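Local coordinates for protein proline dehydrogenase (Bradyrhizobium japonicum USDA 110, PDB 3HAZ) that oxidises proline to glutamate in two steps, probably for use as a carbon and nitrogen source, with an FAD-dependent proline dehydrogenase and an NAD-dependent aldehyde dehydrogenase, at residues Gly166-Leu171 / Arg419-Gly424. Sequence-based numbering, arbitrary orientation.
Sequences GNHFVL and RLHGMG. With FAD (flavin-adenine dinucleotide), chain C.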
ATOM      1  N   GLY A 166     -46.326  29.020   6.997  1.00 18.53           N
ATOM      2  CA  GLY A 166     -47.296  30.095   7.089  1.00 23.85           C
ATOM      3  C   GLY A 166     -46.779  31.384   6.471  1.00 27.24           C
ATOM      4  O   GLY A 166     -47.551  32.183   5.948  1.00 29.59           O
ATOM      5  N   ASN A 167     -45.467  31.591   6.526  1.00 26.38           N
ATOM      6  CA  ASN A 167     -44.888  32.847   6.045  1.00 31.24           C
ATOM      7  C   ASN A 167     -44.441  32.818   4.591  1.00 27.76           C
ATOM      8  O   ASN A 167     -44.472  33.841   3.914  1.00 29.73           O
ATOM      9  CB  ASN A 167     -43.719  33.283   6.933  1.00 28.94           C
ATOM     10  CG  ASN A 167     -44.170  33.710   8.317  1.00 33.29           C
ATOM     11  OD1 ASN A 167     -45.308  34.134   8.504  1.00 41.42           O
ATOM     12  ND2 ASN A 167     -43.282  33.593   9.294  1.00 37.20           N
ATOM     13  N   HIS A 168     -44.036  31.648   4.108  1.00 25.65           N
ATOM     14  CA  HIS A 168     -43.365  31.571   2.811  1.00 28.04           C
ATOM     15  C   HIS A 168     -44.145  30.836   1.733  1.00 26.68           C
ATOM     16  O   HIS A 168     -43.701  30.747   0.589  1.00 24.59           O
ATOM     17  CB  HIS A 168     -41.966  30.978   2.977  1.00 29.87           C
ATOM     18  CG  HIS A 168     -41.094  31.778   3.892  1.00 26.63           C
ATOM     19  ND1 HIS A 168     -40.179  31.204   4.746  1.00 30.16           N
ATOM     20  CD2 HIS A 168     -41.027  33.113   4.108  1.00 23.06           C
ATOM     21  CE1 HIS A 168     -39.571  32.153   5.436  1.00 35.01           C
ATOM     22  NE2 HIS A 168     -40.073  33.320   5.073  1.00 31.37           N
ATOM     23  N   PHE A 169     -45.311  30.318   2.095  1.00 24.21           N
ATOM     24  CA  PHE A 169     -46.170  29.671   1.120  1.00 23.97           C
ATOM     25  C   PHE A 169     -47.553  30.295   1.194  1.00 25.19           C
ATOM     26  O   PHE A 169     -47.992  30.698   2.264  1.00 17.57           O
ATOM     27  CB  PHE A 169     -46.245  28.169   1.389  1.00 22.36           C
ATOM     28  CG  PHE A 169     -44.937  27.458   1.198  1.00 19.14           C
ATOM     29  CD1 PHE A 169     -44.701  26.720   0.051  1.00 15.11           C
ATOM     30  CD2 PHE A 169     -43.945  27.536   2.156  1.00 27.13           C
ATOM     31  CE1 PHE A 169     -43.495  26.072  -0.139  1.00 23.26           C
ATOM     32  CE2 PHE A 169     -42.739  26.884   1.976  1.00 30.45           C
ATOM     33  CZ  PHE A 169     -42.515  26.152   0.820  1.00 22.41           C
ATOM     34  N   VAL A 170     -48.217  30.392   0.048  1.00 23.72           N
ATOM     35  CA  VAL A 170     -49.601  30.837  -0.016  1.00 21.11           C
ATOM     36  C   VAL A 170     -50.461  29.644  -0.449  1.00 26.80           C
ATOM     37  O   VAL A 170     -50.557  29.334  -1.638  1.00 20.30           O
ATOM     38  CB  VAL A 170     -49.772  31.999  -1.013  1.00 19.55           C
ATOM     39  CG1 VAL A 170     -51.241  32.370  -1.139  1.00 23.62           C
ATOM     40  CG2 VAL A 170     -48.933  33.217  -0.576  1.00 17.80           C
ATOM     41  N   LEU A 171     -51.079  28.982   0.526  1.00 20.51           N
ATOM     42  CA  LEU A 171     -51.685  27.667   0.307  1.00 19.45           C
ATOM     43  C   LEU A 171     -53.163  27.621   0.693  1.00 22.60           C
ATOM     44  O   LEU A 171     -53.610  28.376   1.546  1.00 23.88           O
ATOM     45  CB  LEU A 171     -50.932  26.623   1.131  1.00 18.31           C
ATOM     46  CG  LEU A 171     -49.721  25.916   0.510  1.00 29.04           C
ATOM     47  CD1 LEU A 171     -49.095  26.727  -0.608  1.00 34.01           C
ATOM     48  CD2 LEU A 171     -48.701  25.584   1.579  1.00 23.46           C
ATOM     49  N   ARG A 419     -35.989  36.484  -6.791  1.00 15.28           N
ATOM     50  CA  ARG A 419     -35.778  35.586  -5.676  1.00 17.29           C
ATOM     51  C   ARG A 419     -37.098  34.948  -5.274  1.00 19.85           C
ATOM     52  O   ARG A 419     -38.172  35.448  -5.612  1.00 23.68           O
ATOM     53  CB  ARG A 419     -35.214  36.354  -4.486  1.00 13.98           C
ATOM     54  CG  ARG A 419     -36.232  37.279  -3.814  1.00 24.27           C
ATOM     55  CD  ARG A 419     -35.685  37.831  -2.508  1.00 25.97           C
ATOM     56  NE  ARG A 419     -36.713  38.489  -1.715  1.00 27.76           N
ATOM     57  CZ  ARG A 419     -37.269  37.966  -0.627  1.00 25.58           C
ATOM     58  NH1 ARG A 419     -38.202  38.645   0.021  1.00 27.58           N
ATOM     59  NH2 ARG A 419     -36.896  36.765  -0.188  1.00 17.54           N
ATOM     60  N   LEU A 420     -37.009  33.858  -4.524  1.00 19.91           N
ATOM     61  CA  LEU A 420     -38.186  33.181  -4.005  1.00 26.32           C
ATOM     62  C   LEU A 420     -38.422  33.584  -2.552  1.00 28.62           C
ATOM     63  O   LEU A 420     -37.494  33.605  -1.743  1.00 23.16           O
ATOM     64  CB  LEU A 420     -38.006  31.666  -4.109  1.00 30.35           C
ATOM     65  CG  LEU A 420     -39.285  30.832  -4.074  1.00 42.62           C
ATOM     66  CD1 LEU A 420     -40.191  31.196  -5.245  1.00 30.61           C
ATOM     67  CD2 LEU A 420     -38.951  29.346  -4.093  1.00 50.02           C
ATOM     68  N   HIS A 421     -39.663  33.923  -2.226  1.00 21.06           N
ATOM     69  CA  HIS A 421     -40.015  34.259  -0.854  1.00 24.55           C
ATOM     70  C   HIS A 421     -39.406  33.216   0.092  1.00 23.20           C
ATOM     71  O   HIS A 421     -39.485  32.016  -0.158  1.00 22.35           O
ATOM     72  CB  HIS A 421     -41.539  34.336  -0.706  1.00 31.47           C
ATOM     73  CG  HIS A 421     -41.996  35.160   0.458  1.00 44.70           C
ATOM     74  ND1 HIS A 421     -41.428  36.374   0.779  1.00 57.23           N
ATOM     75  CD2 HIS A 421     -42.973  34.948   1.372  1.00 50.46           C
ATOM     76  CE1 HIS A 421     -42.027  36.870   1.848  1.00 58.94           C
ATOM     77  NE2 HIS A 421     -42.968  36.024   2.227  1.00 57.95           N
ATOM     78  N   GLY A 422     -38.760  33.674   1.158  1.00 27.64           N
ATOM     79  CA  GLY A 422     -38.094  32.771   2.083  1.00 26.89           C
ATOM     80  C   GLY A 422     -36.634  32.496   1.755  1.00 32.54           C
ATOM     81  O   GLY A 422     -35.964  31.734   2.455  1.00 30.46           O
ATOM     82  N   MET A 423     -36.134  33.109   0.685  1.00 29.35           N
ATOM     83  CA  MET A 423     -34.714  33.018   0.343  1.00 22.49           C
ATOM     84  C   MET A 423     -34.204  34.355  -0.190  1.00 21.14           C
ATOM     85  O   MET A 423     -34.971  35.134  -0.749  1.00 21.44           O
ATOM     86  CB  MET A 423     -34.471  31.936  -0.711  1.00 27.94           C
ATOM     87  CG  MET A 423     -35.009  30.554  -0.351  1.00 39.70           C
ATOM     88  SD  MET A 423     -34.632  29.336  -1.633  1.00 42.90           S
ATOM     89  CE  MET A 423     -32.859  29.182  -1.432  1.00 47.43           C
ATOM     90  N   GLY A 424     -32.905  34.610  -0.031  1.00 20.36           N
ATOM     91  CA  GLY A 424     -32.296  35.815  -0.563  1.00 23.39           C
ATOM     92  C   GLY A 424     -32.750  37.128   0.057  1.00 21.42           C
ATOM     93  O   GLY A 424     -32.430  38.200  -0.451  1.00 24.21           O
TER
HETATM   94  PA  FAD C2001     -26.288  28.394  -6.189  1.00 18.91           P
HETATM   95  O1A FAD C2001     -25.979  27.690  -4.747  1.00 21.34           O
HETATM   96  O2A FAD C2001     -25.273  29.376  -6.566  1.00 25.24           O
HETATM   97  O5B FAD C2001     -26.325  27.238  -7.332  1.00 22.31           O
HETATM   98  C5B FAD C2001     -27.146  26.127  -7.115  1.00 24.04           C
HETATM   99  C4B FAD C2001     -27.274  25.317  -8.412  1.00 20.13           C
HETATM  100  O4B FAD C2001     -26.046  25.111  -9.300  1.00 18.48           O
HETATM  101  C3B FAD C2001     -28.264  24.374  -8.740  1.00 19.76           C
HETATM  102  O3B FAD C2001     -29.618  24.684  -8.460  1.00 17.71           O
HETATM  103  C2B FAD C2001     -27.841  23.852 -10.089  1.00 19.79           C
HETATM  104  O2B FAD C2001     -28.534  24.350 -11.218  1.00 18.92           O
HETATM  105  C1B FAD C2001     -26.362  24.009 -10.124  1.00 19.68           C
HETATM  106  N9A FAD C2001     -25.547  22.893  -9.680  1.00 23.84           N
HETATM  107  C8A FAD C2001     -25.469  22.331  -8.409  1.00 22.43           C
HETATM  108  N7A FAD C2001     -24.532  21.335  -8.452  1.00 17.56           N
HETATM  109  C5A FAD C2001     -24.021  21.286  -9.770  1.00 18.78           C
HETATM  110  C6A FAD C2001     -22.985  20.414 -10.425  1.00 19.68           C
HETATM  111  N6A FAD C2001     -22.301  19.374  -9.665  1.00 21.45           N
HETATM  112  N1A FAD C2001     -22.679  20.584 -11.693  1.00 22.84           N
HETATM  113  C2A FAD C2001     -23.315  21.588 -12.449  1.00 18.24           C
HETATM  114  N3A FAD C2001     -24.312  22.424 -11.821  1.00 24.31           N
HETATM  115  C4A FAD C2001     -24.628  22.246 -10.498  1.00 20.28           C
HETATM  116  N1  FAD C2001     -34.939  26.484 -12.387  1.00 17.50           N
HETATM  117  C2  FAD C2001     -35.415  25.774 -13.463  1.00 14.53           C
HETATM  118  O2  FAD C2001     -34.771  24.621 -13.856  1.00 20.11           O
HETATM  119  N3  FAD C2001     -36.603  26.213 -14.140  1.00 23.87           N
HETATM  120  C4  FAD C2001     -37.261  27.335 -13.719  1.00 19.21           C
HETATM  121  O4  FAD C2001     -38.381  27.800 -14.420  1.00 21.37           O
HETATM  122  C4X FAD C2001     -36.762  28.082 -12.596  1.00 17.76           C
HETATM  123  N5  FAD C2001     -37.466  29.316 -12.130  1.00 17.46           N
HETATM  124  C5X FAD C2001     -36.963  30.035 -11.018  1.00 22.61           C
HETATM  125  C6  FAD C2001     -37.661  31.244 -10.556  1.00 20.96           C
HETATM  126  C7  FAD C2001     -37.154  31.962  -9.448  1.00 21.13           C
HETATM  127  C7M FAD C2001     -37.898  33.198  -8.966  1.00 18.23           C
HETATM  128  C8  FAD C2001     -35.924  31.507  -8.760  1.00 25.68           C
HETATM  129  C8M FAD C2001     -35.353  32.265  -7.550  1.00 22.32           C
HETATM  130  C9  FAD C2001     -35.260  30.351  -9.205  1.00 21.59           C
HETATM  131  C9A FAD C2001     -35.786  29.591 -10.352  1.00 22.86           C
HETATM  132  N10 FAD C2001     -35.100  28.384 -10.821  1.00 20.92           N
HETATM  133  C10 FAD C2001     -35.621  27.656 -11.955  1.00 17.95           C
HETATM  134  C1' FAD C2001     -33.768  27.964 -10.279  1.00 19.82           C
HETATM  135  C2' FAD C2001     -33.794  26.954  -9.104  1.00 19.73           C
HETATM  136  O2' FAD C2001     -35.097  26.899  -8.534  1.00 17.38           O
HETATM  137  C3' FAD C2001     -32.709  27.343  -8.085  1.00 20.59           C
HETATM  138  O3' FAD C2001     -33.153  28.443  -7.299  1.00 21.57           O
HETATM  139  C4' FAD C2001     -31.342  27.720  -8.761  1.00 25.15           C
HETATM  140  O4' FAD C2001     -30.861  26.866  -9.740  1.00 20.49           O
HETATM  141  C5' FAD C2001     -30.253  28.069  -7.712  1.00 22.17           C
HETATM  142  O5' FAD C2001     -29.237  28.912  -8.232  1.00 29.89           O
HETATM  143  P   FAD C2001     -28.495  29.958  -7.179  1.00 19.02           P
HETATM  144  O1P FAD C2001     -27.441  30.938  -8.022  1.00 29.81           O
HETATM  145  O2P FAD C2001     -29.511  30.731  -6.455  1.00 17.83           O
HETATM  146  O3P FAD C2001     -27.773  29.036  -6.041  1.00 26.15           O
HETATM  147  O   HOH W   1     -41.156  30.168  -0.609  1.00 28.65           O
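The imidazole of His168 lies flat on the alpha carbon of Gly422, which sits 3.5 Å from the ring centroid and 4° off the ring normal, a CH-pi contact centred on the face. Only glycine suits this place: a beta carbon would run into CG of His168 and also jam against the preceding carbonyl oxygen. Gly422 belongs to the type II turn from Leu420 to Met423, closed by the Met423 N to Leu420 O hydrogen bond and braced by Arg419, whose NH2 donates to Met423 O at 2.6 Å. The same His168 ring turns its edge to the face of His421, a T-shaped pair with planes at 90° and CD2 to CD2 at 3.8 Å. With chi1 at -158°, the His421 ring swings away from its own backbone N and reaches across so that NE2 comes 3.1 Å from Asn167 O. A water donates to both His168 O and His421 O, linking the two backbones. Replacing His168 by an alanine is likely to uncover the Gly422 alpha carbon and leave the His421 face without its edge partner. The turn follows strand 416-420 of the proline dehydrogenase barrel, and Arg419 and Leu420 of that strand belong to the FAD pocket; helix 151-168 packs against the turn through Asn167 and His168, and beyond, Val170 pairs with strand 440-448, which also flanks strand 416-420.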